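Putative leucoanthocyanidin reductase 1 (Vitis vinifera, PDB 3I52) probably catalyses the NADPH-dependent reduction of leucoanthocyanidins to catechin-type flavan-3-ols, and holds the cofactor in a Rossmann-type domain. Local coordinates at residues A[95-100]-A[137-142]; A[117-122]-A[154-159]; A[13-18]-A[88-93]. All coordinates share one frame; numbering follows the deposited sequence.

Contact 1: residues A[95-100]-A[137-142]. With NAP (NADP nicotinamide-adenine-dinucleotide phosphate), chain B; KXN ((2R,3S)-2-(3,4-dihydroxyphenyl)-3,4-dihydro-2H-chromene-3,5,7-triol), chain C.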
# COMPACT_ATOMS: atom_id res chain seq x y z
N SER A 95 12.28 -1.44 -6.70
CA SER A 95 12.33 -2.81 -7.17
C SER A 95 11.07 -3.23 -7.94
O SER A 95 10.80 -4.42 -8.07
CB SER A 95 12.54 -3.74 -5.96
OG SER A 95 13.58 -3.23 -5.12
N ILE A 96 10.31 -2.27 -8.45
CA ILE A 96 9.02 -2.56 -9.10
C ILE A 96 9.28 -3.45 -10.31
O ILE A 96 8.64 -4.51 -10.46
CB ILE A 96 8.23 -1.24 -9.48
CG1 ILE A 96 7.91 -0.42 -8.21
CG2 ILE A 96 6.90 -1.54 -10.29
CD1 ILE A 96 7.00 -1.17 -7.16
N LEU A 97 10.23 -3.07 -11.16
CA LEU A 97 10.53 -3.85 -12.38
C LEU A 97 11.15 -5.23 -12.13
O LEU A 97 11.22 -6.02 -13.05
CB LEU A 97 11.36 -3.04 -13.38
CG LEU A 97 10.65 -1.82 -13.99
CD1 LEU A 97 11.44 -1.33 -15.22
CD2 LEU A 97 9.18 -2.12 -14.36
N ASP A 98 11.59 -5.53 -10.90
CA ASP A 98 12.06 -6.88 -10.54
C ASP A 98 10.91 -7.87 -10.60
O ASP A 98 11.13 -9.09 -10.63
CB ASP A 98 12.65 -6.92 -9.11
CG ASP A 98 14.02 -6.20 -8.96
OD1 ASP A 98 14.57 -5.64 -9.94
OD2 ASP A 98 14.57 -6.21 -7.83
N GLN A 99 9.67 -7.37 -10.59
CA GLN A 99 8.48 -8.21 -10.72
C GLN A 99 8.28 -8.78 -12.13
O GLN A 99 7.42 -9.62 -12.32
CB GLN A 99 7.21 -7.43 -10.32
CG GLN A 99 7.21 -6.99 -8.85
CD GLN A 99 5.97 -6.23 -8.47
OE1 GLN A 99 5.16 -6.71 -7.71
NE2 GLN A 99 5.79 -5.05 -9.04
N ILE A 100 9.02 -8.30 -13.13
CA ILE A 100 8.87 -8.80 -14.49
C ILE A 100 9.25 -10.28 -14.56
O ILE A 100 8.51 -11.09 -15.11
CB ILE A 100 9.70 -7.97 -15.50
CG1 ILE A 100 9.09 -6.57 -15.64
CG2 ILE A 100 9.78 -8.63 -16.86
CD1 ILE A 100 10.02 -5.63 -16.47
N TYR A 137 4.77 5.12 -11.29
CA TYR A 137 3.46 4.69 -11.73
C TYR A 137 3.56 4.12 -13.14
O TYR A 137 2.91 3.10 -13.46
CB TYR A 137 2.48 5.85 -11.61
CG TYR A 137 1.89 6.06 -10.23
CD1 TYR A 137 2.44 5.47 -9.08
CD2 TYR A 137 0.78 6.88 -10.07
CE1 TYR A 137 1.87 5.69 -7.79
CE2 TYR A 137 0.20 7.09 -8.79
CZ TYR A 137 0.75 6.50 -7.68
OH TYR A 137 0.17 6.73 -6.44
N ARG A 138 4.44 4.70 -13.97
CA ARG A 138 4.78 4.03 -15.24
C ARG A 138 5.23 2.60 -15.04
O ARG A 138 4.75 1.68 -15.72
CB ARG A 138 5.81 4.80 -16.04
CG ARG A 138 5.17 5.92 -16.85
CD ARG A 138 6.11 6.45 -17.94
NE ARG A 138 7.29 7.02 -17.32
CZ ARG A 138 7.43 8.28 -16.92
NH1 ARG A 138 6.48 9.19 -17.11
NH2 ARG A 138 8.57 8.62 -16.35
N GLU A 139 6.14 2.39 -14.10
CA GLU A 139 6.56 1.03 -13.75
C GLU A 139 5.44 0.13 -13.23
O GLU A 139 5.35 -1.03 -13.61
CB GLU A 139 7.75 1.09 -12.78
CG GLU A 139 9.04 1.66 -13.49
CD GLU A 139 10.26 1.79 -12.58
OE1 GLU A 139 10.15 1.44 -11.38
OE2 GLU A 139 11.33 2.27 -13.06
N LYS A 140 4.60 0.65 -12.36
CA LYS A 140 3.50 -0.13 -11.84
C LYS A 140 2.50 -0.49 -12.97
O LYS A 140 2.04 -1.62 -13.06
CB LYS A 140 2.87 0.57 -10.64
CG LYS A 140 3.73 0.47 -9.33
CD LYS A 140 3.08 1.13 -8.11
CE LYS A 140 3.89 0.97 -6.80
NZ LYS A 140 3.01 1.24 -5.66
N ARG A 141 2.23 0.45 -13.87
CA ARG A 141 1.35 0.18 -15.02
C ARG A 141 1.95 -0.83 -15.98
O ARG A 141 1.25 -1.60 -16.61
CB ARG A 141 1.07 1.46 -15.77
CG ARG A 141 0.28 2.54 -14.99
CD ARG A 141 0.46 3.87 -15.66
NE ARG A 141 -0.04 5.02 -14.90
CZ ARG A 141 0.10 6.29 -15.28
NH1 ARG A 141 0.79 6.62 -16.38
NH2 ARG A 141 -0.43 7.25 -14.53
N ARG A 142 3.27 -0.78 -16.12
CA ARG A 142 3.99 -1.74 -16.95
C ARG A 142 3.83 -3.16 -16.37
O ARG A 142 3.50 -4.09 -17.10
CB ARG A 142 5.43 -1.24 -17.09
CG ARG A 142 6.55 -2.20 -17.26
CD ARG A 142 6.43 -2.96 -18.45
NE ARG A 142 7.67 -3.61 -18.90
CZ ARG A 142 7.66 -4.72 -19.66
NH1 ARG A 142 6.49 -5.31 -19.96
NH2 ARG A 142 8.80 -5.26 -20.09
PA NAP B . 10.13 -1.67 1.66
O1A NAP B . 11.26 -1.02 0.96
O2A NAP B . 9.72 -1.17 3.01
O5B NAP B . 10.26 -3.25 1.60
C5B NAP B . 10.46 -3.85 0.35
C4B NAP B . 10.63 -5.32 0.63
O4B NAP B . 10.83 -6.01 -0.59
C3B NAP B . 11.85 -5.57 1.51
O3B NAP B . 11.55 -6.51 2.51
C2B NAP B . 12.86 -6.12 0.52
O2B NAP B . 13.73 -6.98 1.18
C1B NAP B . 11.99 -6.81 -0.53
N9A NAP B . 12.56 -6.91 -1.89
C8A NAP B . 12.95 -5.88 -2.71
N7A NAP B . 13.54 -6.39 -3.83
C5A NAP B . 13.45 -7.75 -3.75
C6A NAP B . 13.70 -8.75 -4.68
N6A NAP B . 14.11 -8.44 -5.92
N1A NAP B . 13.67 -10.07 -4.25
C2A NAP B . 12.95 -10.38 -3.11
N3A NAP B . 12.57 -9.37 -2.24
C4A NAP B . 12.87 -8.08 -2.53
O3 NAP B . 8.88 -1.41 0.65
PN NAP B . 7.50 -0.69 1.03
O1N NAP B . 7.76 0.75 1.31
O2N NAP B . 6.85 -1.50 2.09
O5D NAP B . 6.68 -0.73 -0.39
C5D NAP B . 5.71 -1.71 -0.73
C4D NAP B . 4.66 -1.12 -1.68
O4D NAP B . 3.81 -0.32 -0.88
C3D NAP B . 5.24 -0.22 -2.76
O3D NAP B . 4.74 -0.49 -4.04
C2D NAP B . 4.85 1.18 -2.35
O2D NAP B . 4.64 2.04 -3.47
C1D NAP B . 3.66 0.98 -1.41
N1N NAP B . 3.55 1.89 -0.24
C2N NAP B . 2.40 2.61 0.01
C3N NAP B . 2.26 3.37 1.19
C7N NAP B . 0.99 4.13 1.50
O7N NAP B . 0.91 4.96 2.62
N7N NAP B . -0.07 4.01 0.70
C4N NAP B . 3.38 3.53 2.04
C5N NAP B . 4.49 2.69 1.87
C6N NAP B . 4.62 1.99 0.65
P2B NAP B . 15.30 -6.63 1.34
O1X NAP B . 15.27 -5.72 2.55
O2X NAP B . 16.04 -7.92 1.55
O3X NAP B . 15.87 -5.95 0.11
O94 KXN C . 10.81 3.08 -2.40
C94 KXN C . 9.61 3.67 -2.24
C93 KXN C . 8.64 3.07 -1.30
O93 KXN C . 8.98 1.97 -0.59
C92 KXN C . 7.40 3.67 -1.13
C95 KXN C . 9.24 4.81 -2.95
C96 KXN C . 7.97 5.36 -2.75
C91 KXN C . 7.06 4.81 -1.84
C2 KXN C . 5.70 5.43 -1.68
O1 KXN C . 4.74 4.61 -2.37
C3 KXN C . 5.20 5.57 -0.23
O3 KXN C . 6.14 6.28 0.59
C4 KXN C . 3.82 6.26 -0.15
C10 KXN C . 2.93 5.92 -1.34
C9 KXN C . 3.45 5.06 -2.45
C8 KXN C . 2.64 4.77 -3.53
C5 KXN C . 1.51 6.43 -1.48
O51 KXN C . 0.93 7.21 -0.51
C6 KXN C . 0.77 6.07 -2.61
C7 KXN C . 1.33 5.26 -3.62
O71 KXN C . 0.58 4.96 -4.73
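Glu139 lies against Ile96 and Leu97 with its aliphatic part. Its CG stands anti to the carbonyl carbon (chi1 -68°) and the chain then runs on extended, which carries the methylene groups across Leu97 at about a right angle. Leu97 CD2 rests 3.9 Å from Glu139 CB, while the carboxylate lies along both residues, with Glu139 OE1 3.8 Å from Ile96 CB. Ile96 presses its CG2 branch onto the helix backbone itself, 3.7 Å from Glu139 C. That methyl group marks where the two segments come nearest, Ile96 over Glu139.

These are two of the helices that cover one side of the parallel Rossmann sheet: helix 133-149 packs beside the turn that leads into helix 99-109. No hydrogen bond links 95-100 to 137-142; the join is van der Waals contact, aliphatic carbon against the stems and ends of charged side chains.

Lys140, next along, uses its stem for packing and its tip for the cofactor. Ile96 CD1 touches Lys140 CE at 3.8 Å, and the extended chain delivers the amine to the nicotinamide ribose of NADP. There Lys140 NZ bonds to O2D at 2.8 Å and to O3D at 2.9 Å, and the backbone carbonyl of Glu119 is a third partner. Asp98 serves the other end of the same cofactor, its OD2 accepting from the adenine N6A at 3.0 Å.

Arg142 closes the outer, more exposed side. It bends at chi2 (62°), its CG meeting Leu97 CD2, and the side chain crosses that of Ile100 at about a right angle, with Arg142 NH2 3.8 Å from Ile100 CD1.

Contact 2: residues A[117-122]-A[154-159]. With NAP (NADP nicotinamide-adenine-dinucleotide phosphate), chain B; KXN ((2R,3S)-2-(3,4-dihydroxyphenyl)-3,4-dihydro-2H-chromene-3,5,7-triol), chain C.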
# COMPACT_ATOMS: atom_id res chain seq x y z
N PRO A 117 0.27 -7.84 -7.22
CA PRO A 117 1.52 -7.13 -7.39
C PRO A 117 1.69 -6.00 -6.37
O PRO A 117 0.72 -5.62 -5.70
CB PRO A 117 1.41 -6.58 -8.82
CG PRO A 117 0.01 -6.50 -9.09
CD PRO A 117 -0.72 -7.47 -8.25
N SER A 118 2.91 -5.46 -6.28
CA SER A 118 3.21 -4.38 -5.34
C SER A 118 2.59 -3.06 -5.75
O SER A 118 3.17 -2.24 -6.47
CB SER A 118 4.71 -4.23 -5.12
OG SER A 118 4.94 -3.32 -4.08
N GLU A 119 1.37 -2.88 -5.26
CA GLU A 119 0.55 -1.75 -5.56
C GLU A 119 0.41 -0.91 -4.26
O GLU A 119 1.22 -0.02 -4.02
CB GLU A 119 -0.83 -2.25 -6.05
CG GLU A 119 -0.85 -2.84 -7.47
CD GLU A 119 -1.02 -1.79 -8.53
OE1 GLU A 119 -1.57 -0.72 -8.22
OE2 GLU A 119 -0.58 -2.02 -9.67
N PHE A 120 -0.60 -1.21 -3.45
CA PHE A 120 -0.72 -0.75 -2.07
C PHE A 120 -0.69 0.74 -1.91
O PHE A 120 -0.19 1.26 -0.94
CB PHE A 120 0.32 -1.44 -1.17
CG PHE A 120 0.10 -2.91 -1.08
CD1 PHE A 120 0.85 -3.79 -1.85
CD2 PHE A 120 -0.94 -3.41 -0.30
CE1 PHE A 120 0.61 -5.16 -1.82
CE2 PHE A 120 -1.20 -4.77 -0.25
CZ PHE A 120 -0.42 -5.66 -1.02
N GLY A 121 -1.30 1.43 -2.87
CA GLY A 121 -1.39 2.87 -2.80
C GLY A 121 -2.58 3.37 -3.55
O GLY A 121 -3.75 3.04 -3.24
N HIS A 122 -2.30 4.21 -4.53
CA HIS A 122 -3.35 4.79 -5.34
C HIS A 122 -3.65 3.96 -6.58
O HIS A 122 -2.88 3.06 -6.98
CB HIS A 122 -2.95 6.21 -5.75
CG HIS A 122 -2.60 7.09 -4.60
ND1 HIS A 122 -1.61 8.04 -4.66
CD2 HIS A 122 -3.09 7.15 -3.34
CE1 HIS A 122 -1.51 8.65 -3.49
NE2 HIS A 122 -2.41 8.14 -2.67
N PHE A 154 -5.50 -11.77 -11.06
CA PHE A 154 -4.90 -10.66 -10.30
C PHE A 154 -5.91 -9.96 -9.39
O PHE A 154 -7.12 -9.97 -9.67
CB PHE A 154 -4.30 -9.63 -11.26
CG PHE A 154 -5.30 -8.92 -12.16
CD1 PHE A 154 -5.54 -9.36 -13.44
CD2 PHE A 154 -5.92 -7.74 -11.75
CE1 PHE A 154 -6.47 -8.68 -14.30
CE2 PHE A 154 -6.82 -7.05 -12.58
CZ PHE A 154 -7.09 -7.53 -13.88
N THR A 155 -5.41 -9.37 -8.30
CA THR A 155 -6.14 -8.35 -7.54
C THR A 155 -5.20 -7.18 -7.30
O THR A 155 -4.07 -7.40 -6.88
CB THR A 155 -6.67 -8.91 -6.20
OG1 THR A 155 -7.49 -10.06 -6.45
CG2 THR A 155 -7.53 -7.89 -5.47
N TYR A 156 -5.64 -5.95 -7.63
CA TYR A 156 -4.89 -4.73 -7.34
C TYR A 156 -5.43 -4.00 -6.08
O TYR A 156 -6.52 -3.48 -6.10
CB TYR A 156 -4.95 -3.77 -8.51
CG TYR A 156 -4.49 -4.33 -9.84
CD1 TYR A 156 -3.40 -5.19 -9.93
CD2 TYR A 156 -5.13 -3.95 -11.02
CE1 TYR A 156 -2.98 -5.68 -11.16
CE2 TYR A 156 -4.72 -4.41 -12.25
CZ TYR A 156 -3.65 -5.26 -12.32
OH TYR A 156 -3.28 -5.72 -13.57
N ILE A 157 -4.63 -3.99 -5.01
CA ILE A 157 -4.93 -3.34 -3.74
C ILE A 157 -4.58 -1.84 -3.81
O ILE A 157 -3.40 -1.47 -3.79
CB ILE A 157 -4.16 -4.05 -2.59
CG1 ILE A 157 -4.55 -5.54 -2.51
CG2 ILE A 157 -4.42 -3.40 -1.21
CD1 ILE A 157 -6.10 -5.84 -2.36
N CYS A 158 -5.60 -1.01 -3.97
CA CYS A 158 -5.47 0.46 -3.90
C CYS A 158 -6.01 0.92 -2.58
O CYS A 158 -7.14 1.40 -2.48
CB CYS A 158 -6.23 1.12 -5.05
SG CYS A 158 -5.87 0.29 -6.63
N CYS A 159 -5.18 0.78 -1.56
CA CYS A 159 -5.56 1.02 -0.19
C CYS A 159 -5.29 2.44 0.33
O CYS A 159 -5.34 2.68 1.52
CB CYS A 159 -4.82 0.02 0.73
SG CYS A 159 -3.01 0.17 0.63
PA NAP B . 10.13 -1.67 1.66
O1A NAP B . 11.26 -1.02 0.96
O2A NAP B . 9.72 -1.17 3.01
O5B NAP B . 10.26 -3.25 1.60
C5B NAP B . 10.46 -3.85 0.35
C4B NAP B . 10.63 -5.32 0.63
O4B NAP B . 10.83 -6.01 -0.59
C3B NAP B . 11.85 -5.57 1.51
O3B NAP B . 11.55 -6.51 2.51
C2B NAP B . 12.86 -6.12 0.52
O2B NAP B . 13.73 -6.98 1.18
C1B NAP B . 11.99 -6.81 -0.53
N9A NAP B . 12.56 -6.91 -1.89
C8A NAP B . 12.95 -5.88 -2.71
N7A NAP B . 13.54 -6.39 -3.83
C5A NAP B . 13.45 -7.75 -3.75
C6A NAP B . 13.70 -8.75 -4.68
N6A NAP B . 14.11 -8.44 -5.92
N1A NAP B . 13.67 -10.07 -4.25
C2A NAP B . 12.95 -10.38 -3.11
N3A NAP B . 12.57 -9.37 -2.24
C4A NAP B . 12.87 -8.08 -2.53
O3 NAP B . 8.88 -1.41 0.65
PN NAP B . 7.50 -0.69 1.03
O1N NAP B . 7.76 0.75 1.31
O2N NAP B . 6.85 -1.50 2.09
O5D NAP B . 6.68 -0.73 -0.39
C5D NAP B . 5.71 -1.71 -0.73
C4D NAP B . 4.66 -1.12 -1.68
O4D NAP B . 3.81 -0.32 -0.88
C3D NAP B . 5.24 -0.22 -2.76
O3D NAP B . 4.74 -0.49 -4.04
C2D NAP B . 4.85 1.18 -2.35
O2D NAP B . 4.64 2.04 -3.47
C1D NAP B . 3.66 0.98 -1.41
N1N NAP B . 3.55 1.89 -0.24
C2N NAP B . 2.40 2.61 0.01
C3N NAP B . 2.26 3.37 1.19
C7N NAP B . 0.99 4.13 1.50
O7N NAP B . 0.91 4.96 2.62
N7N NAP B . -0.07 4.01 0.70
C4N NAP B . 3.38 3.53 2.04
C5N NAP B . 4.49 2.69 1.87
C6N NAP B . 4.62 1.99 0.65
P2B NAP B . 15.30 -6.63 1.34
O1X NAP B . 15.27 -5.72 2.55
O2X NAP B . 16.04 -7.92 1.55
O3X NAP B . 15.87 -5.95 0.11
O94 KXN C . 10.81 3.08 -2.40
C94 KXN C . 9.61 3.67 -2.24
C93 KXN C . 8.64 3.07 -1.30
O93 KXN C . 8.98 1.97 -0.59
C92 KXN C . 7.40 3.67 -1.13
C95 KXN C . 9.24 4.81 -2.95
C96 KXN C . 7.97 5.36 -2.75
C91 KXN C . 7.06 4.81 -1.84
C2 KXN C . 5.70 5.43 -1.68
O1 KXN C . 4.74 4.61 -2.37
C3 KXN C . 5.20 5.57 -0.23
O3 KXN C . 6.14 6.28 0.59
C4 KXN C . 3.82 6.26 -0.15
C10 KXN C . 2.93 5.92 -1.34
C9 KXN C . 3.45 5.06 -2.45
C8 KXN C . 2.64 4.77 -3.53
C5 KXN C . 1.51 6.43 -1.48
O51 KXN C . 0.93 7.21 -0.51
C6 KXN C . 0.77 6.07 -2.61
C7 KXN C . 1.33 5.26 -3.62
O71 KXN C . 0.58 4.96 -4.73
O HOH W 1 -1.83 -5.70 -5.53
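Pro117 and Thr155 share a water that donates to both carbonyls, at 2.6 Å from Pro117 O and 3.1 Å from Thr155 O, and accepts a weak bond from Ile157 N. It bridges the backbones where they do not bond directly. Further on, Phe120 N reaches Ile157 O at 2.8 Å, but the N-H...O angle is only 129° and the bond is weak.

Side chains fill in around this link. Pro117 sets its CG against the edge of the Tyr156 ring, 3.7 Å from CE1. Phe120 turns its ring over Ile157, whose CB makes an off-centre CH-pi contact 4.3 Å from the ring centroid, while Cys159 SG sits at the ring edge.

The loop also meets the ligands. Phe120 O accepts from the nicotinamide amide, N7N, at 3.2 Å. Gly121 CA passes 3.5 Å from catechin O71. His122 N gives a nearly straight bond (170°) to that same O71 at 3.0 Å, and its imidazole, held also by Gln282, lays one face over catechin C6. With an alanine here the N-H stays, but the flat cover over catechin C6 would probably be lost and Gln282 left without its mate.

The result is the active-site end of a Rossmann-type reductase, where the loop after strand 114-116 leans on strand 155-158 and presents backbone groups to nicotinamide and flavanol together.

Contact 3: residues A[13-18]-A[88-93]. With NAP (NADP nicotinamide-adenine-dinucleotide phosphate), chain B; KXN ((2R,3S)-2-(3,4-dihydroxyphenyl)-3,4-dihydro-2H-chromene-3,5,7-triol), chain C.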
# COMPACT_ATOMS: atom_id res chain seq x y z
N VAL A 13 0.16 -19.46 0.37
CA VAL A 13 0.52 -18.07 0.01
C VAL A 13 2.03 -17.89 0.07
O VAL A 13 2.65 -18.28 1.06
CB VAL A 13 -0.12 -17.05 0.98
CG1 VAL A 13 0.14 -15.63 0.50
CG2 VAL A 13 -1.60 -17.30 1.14
N LEU A 14 2.59 -17.31 -0.99
CA LEU A 14 3.99 -16.84 -1.01
C LEU A 14 3.98 -15.31 -1.02
O LEU A 14 3.37 -14.70 -1.89
CB LEU A 14 4.74 -17.37 -2.26
CG LEU A 14 6.17 -16.87 -2.56
CD1 LEU A 14 7.19 -17.52 -1.64
CD2 LEU A 14 6.58 -17.10 -4.04
N ILE A 15 4.68 -14.72 -0.06
CA ILE A 15 4.83 -13.28 0.08
C ILE A 15 6.28 -12.84 -0.12
O ILE A 15 7.13 -13.23 0.64
CB ILE A 15 4.39 -12.84 1.50
CG1 ILE A 15 2.92 -13.23 1.71
CG2 ILE A 15 4.63 -11.30 1.70
CD1 ILE A 15 2.31 -12.77 2.99
N ALA A 16 6.53 -12.05 -1.17
CA ALA A 16 7.83 -11.39 -1.38
C ALA A 16 7.79 -10.02 -0.74
O ALA A 16 6.81 -9.29 -0.91
CB ALA A 16 8.13 -11.23 -2.86
N GLY A 17 8.82 -9.69 0.03
CA GLY A 17 8.93 -8.41 0.72
C GLY A 17 8.39 -8.39 2.15
O GLY A 17 8.02 -7.32 2.67
N ALA A 18 8.36 -9.55 2.81
CA ALA A 18 7.71 -9.68 4.12
C ALA A 18 8.41 -8.90 5.27
O ALA A 18 7.80 -8.67 6.32
CB ALA A 18 7.55 -11.15 4.50
N VAL A 88 1.82 -12.76 -3.42
CA VAL A 88 1.66 -11.36 -3.03
C VAL A 88 3.03 -10.70 -3.03
O VAL A 88 3.90 -11.11 -2.27
CB VAL A 88 1.05 -11.26 -1.60
CG1 VAL A 88 0.91 -9.81 -1.16
CG2 VAL A 88 -0.32 -11.96 -1.57
N SER A 89 3.22 -9.70 -3.88
CA SER A 89 4.47 -8.96 -3.91
C SER A 89 4.35 -7.59 -3.19
O SER A 89 3.44 -6.81 -3.47
CB SER A 89 4.95 -8.81 -5.35
OG SER A 89 5.92 -7.80 -5.47
N THR A 90 5.27 -7.32 -2.25
CA THR A 90 5.34 -6.04 -1.55
C THR A 90 6.75 -5.44 -1.65
O THR A 90 7.29 -4.88 -0.68
CB THR A 90 4.90 -6.19 -0.05
OG1 THR A 90 5.76 -7.09 0.62
CG2 THR A 90 3.43 -6.70 0.09
N VAL A 91 7.37 -5.56 -2.82
CA VAL A 91 8.69 -4.99 -3.02
C VAL A 91 8.58 -3.47 -3.16
O VAL A 91 7.53 -2.94 -3.56
CB VAL A 91 9.40 -5.61 -4.25
CG1 VAL A 91 9.54 -7.13 -4.06
CG2 VAL A 91 8.65 -5.28 -5.56
N GLY A 92 9.67 -2.78 -2.85
CA GLY A 92 9.66 -1.33 -2.78
C GLY A 92 9.76 -0.63 -4.12
O GLY A 92 10.00 -1.25 -5.17
N GLY A 93 9.62 0.69 -4.06
CA GLY A 93 9.52 1.51 -5.26
C GLY A 93 10.70 1.45 -6.20
O GLY A 93 10.58 1.81 -7.36
PA NAP B . 10.13 -1.67 1.66
O1A NAP B . 11.26 -1.02 0.96
O2A NAP B . 9.72 -1.17 3.01
O5B NAP B . 10.26 -3.25 1.60
C5B NAP B . 10.46 -3.85 0.35
C4B NAP B . 10.63 -5.32 0.63
O4B NAP B . 10.83 -6.01 -0.59
C3B NAP B . 11.85 -5.57 1.51
O3B NAP B . 11.55 -6.51 2.51
C2B NAP B . 12.86 -6.12 0.52
O2B NAP B . 13.73 -6.98 1.18
C1B NAP B . 11.99 -6.81 -0.53
N9A NAP B . 12.56 -6.91 -1.89
C8A NAP B . 12.95 -5.88 -2.71
N7A NAP B . 13.54 -6.39 -3.83
C5A NAP B . 13.45 -7.75 -3.75
C6A NAP B . 13.70 -8.75 -4.68
N6A NAP B . 14.11 -8.44 -5.92
N1A NAP B . 13.67 -10.07 -4.25
C2A NAP B . 12.95 -10.38 -3.11
N3A NAP B . 12.57 -9.37 -2.24
C4A NAP B . 12.87 -8.08 -2.53
O3 NAP B . 8.88 -1.41 0.65
PN NAP B . 7.50 -0.69 1.03
O1N NAP B . 7.76 0.75 1.31
O2N NAP B . 6.85 -1.50 2.09
O5D NAP B . 6.68 -0.73 -0.39
C5D NAP B . 5.71 -1.71 -0.73
C4D NAP B . 4.66 -1.12 -1.68
O4D NAP B . 3.81 -0.32 -0.88
C3D NAP B . 5.24 -0.22 -2.76
O3D NAP B . 4.74 -0.49 -4.04
C2D NAP B . 4.85 1.18 -2.35
O2D NAP B . 4.64 2.04 -3.47
C1D NAP B . 3.66 0.98 -1.41
N1N NAP B . 3.55 1.89 -0.24
C2N NAP B . 2.40 2.61 0.01
C3N NAP B . 2.26 3.37 1.19
C7N NAP B . 0.99 4.13 1.50
O7N NAP B . 0.91 4.96 2.62
N7N NAP B . -0.07 4.01 0.70
C4N NAP B . 3.38 3.53 2.04
C5N NAP B . 4.49 2.69 1.87
C6N NAP B . 4.62 1.99 0.65
P2B NAP B . 15.30 -6.63 1.34
O1X NAP B . 15.27 -5.72 2.55
O2X NAP B . 16.04 -7.92 1.55
O3X NAP B . 15.87 -5.95 0.11
O94 KXN C . 10.81 3.08 -2.40
C94 KXN C . 9.61 3.67 -2.24
C93 KXN C . 8.64 3.07 -1.30
O93 KXN C . 8.98 1.97 -0.59
C92 KXN C . 7.40 3.67 -1.13
C95 KXN C . 9.24 4.81 -2.95
C96 KXN C . 7.97 5.36 -2.75
C91 KXN C . 7.06 4.81 -1.84
C2 KXN C . 5.70 5.43 -1.68
O1 KXN C . 4.74 4.61 -2.37
C3 KXN C . 5.20 5.57 -0.23
O3 KXN C . 6.14 6.28 0.59
C4 KXN C . 3.82 6.26 -0.15
C10 KXN C . 2.93 5.92 -1.34
C9 KXN C . 3.45 5.06 -2.45
C8 KXN C . 2.64 4.77 -3.53
C5 KXN C . 1.51 6.43 -1.48
O51 KXN C . 0.93 7.21 -0.51
C6 KXN C . 0.77 6.07 -2.61
C7 KXN C . 1.33 5.26 -3.62
O71 KXN C . 0.58 4.96 -4.73
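Ala16 and Thr90 meet where strands 13-16 and 86-89 run out, and most of the bonding turns on one carbonyl. Ala16 O takes two bonds from the same residue, from Thr90 N at 2.8 Å and from Thr90 OG1 at 2.9 Å, both donors tilted away from the carbonyl plane. The hydroxyl sits between the backbone N and the carbonyl carbon (chi1 61°), which sets it beside the N-H, and both reach the same oxygen.

Before that point the pairing is regular and parallel. Val88 N bonds to Leu14 O at 2.9 Å, nearly straight (169°), and Val88 O returns the link by accepting from Ala16 N at 3.0 Å. The CA-H of Ile15 also points at Val88 O. Ile15 makes its own backbone bonds on the other side, to Tyr38 and Leu40 of strand 37-41, so strand 13-16 is bonded on both edges. On the face that carries Ile15 and Val88, Val13 CG1 meets Val88 CG2, and helix 21-32 covers Ile15 and Val88 through Val26. Ser89 sends its hydroxyl to Gln99.

Past the strands the chain serves NADP. Gly17 opens the glycine-rich dinucleotide-binding turn. It has positive phi (93°), and a CB would clash with Thr90 OG1. Its CA comes within 3.3 Å of the adenine ribose O4B, while Val91 CG1 packs 3.7 Å from adenine N9A. Gly93 N makes a weak bond to catechin O94.

With Ala16 O doubly held by Thr90, the buried strand ends are tied to each other through their own polar groups, and the cofactor meets them here mainly through close carbon contacts.

Overall arrangement
The three contacts surround one elongated pocket, their centres 11 to 13 Å apart, and each touches both NADP and catechin. Gln99 of contact 1 ties them together: its OE1 lies 2.6 Å from Ser89 OG of contact 3 and 2.9 Å from Ser118 N of contact 2. A second bridge joins contacts 2 and 3 directly, with Ser118 OG 2.7 Å from Val91 O, and the same hydroxyl accepts from the nicotinamide ribose O3D at 2.8 Å. Contact 3 holds the adenosine half, contact 2 the nicotinamide. Contact 1 spans both ends, and its Tyr137 OH makes a very short hydrogen bond with catechin O71 at the flavanol end.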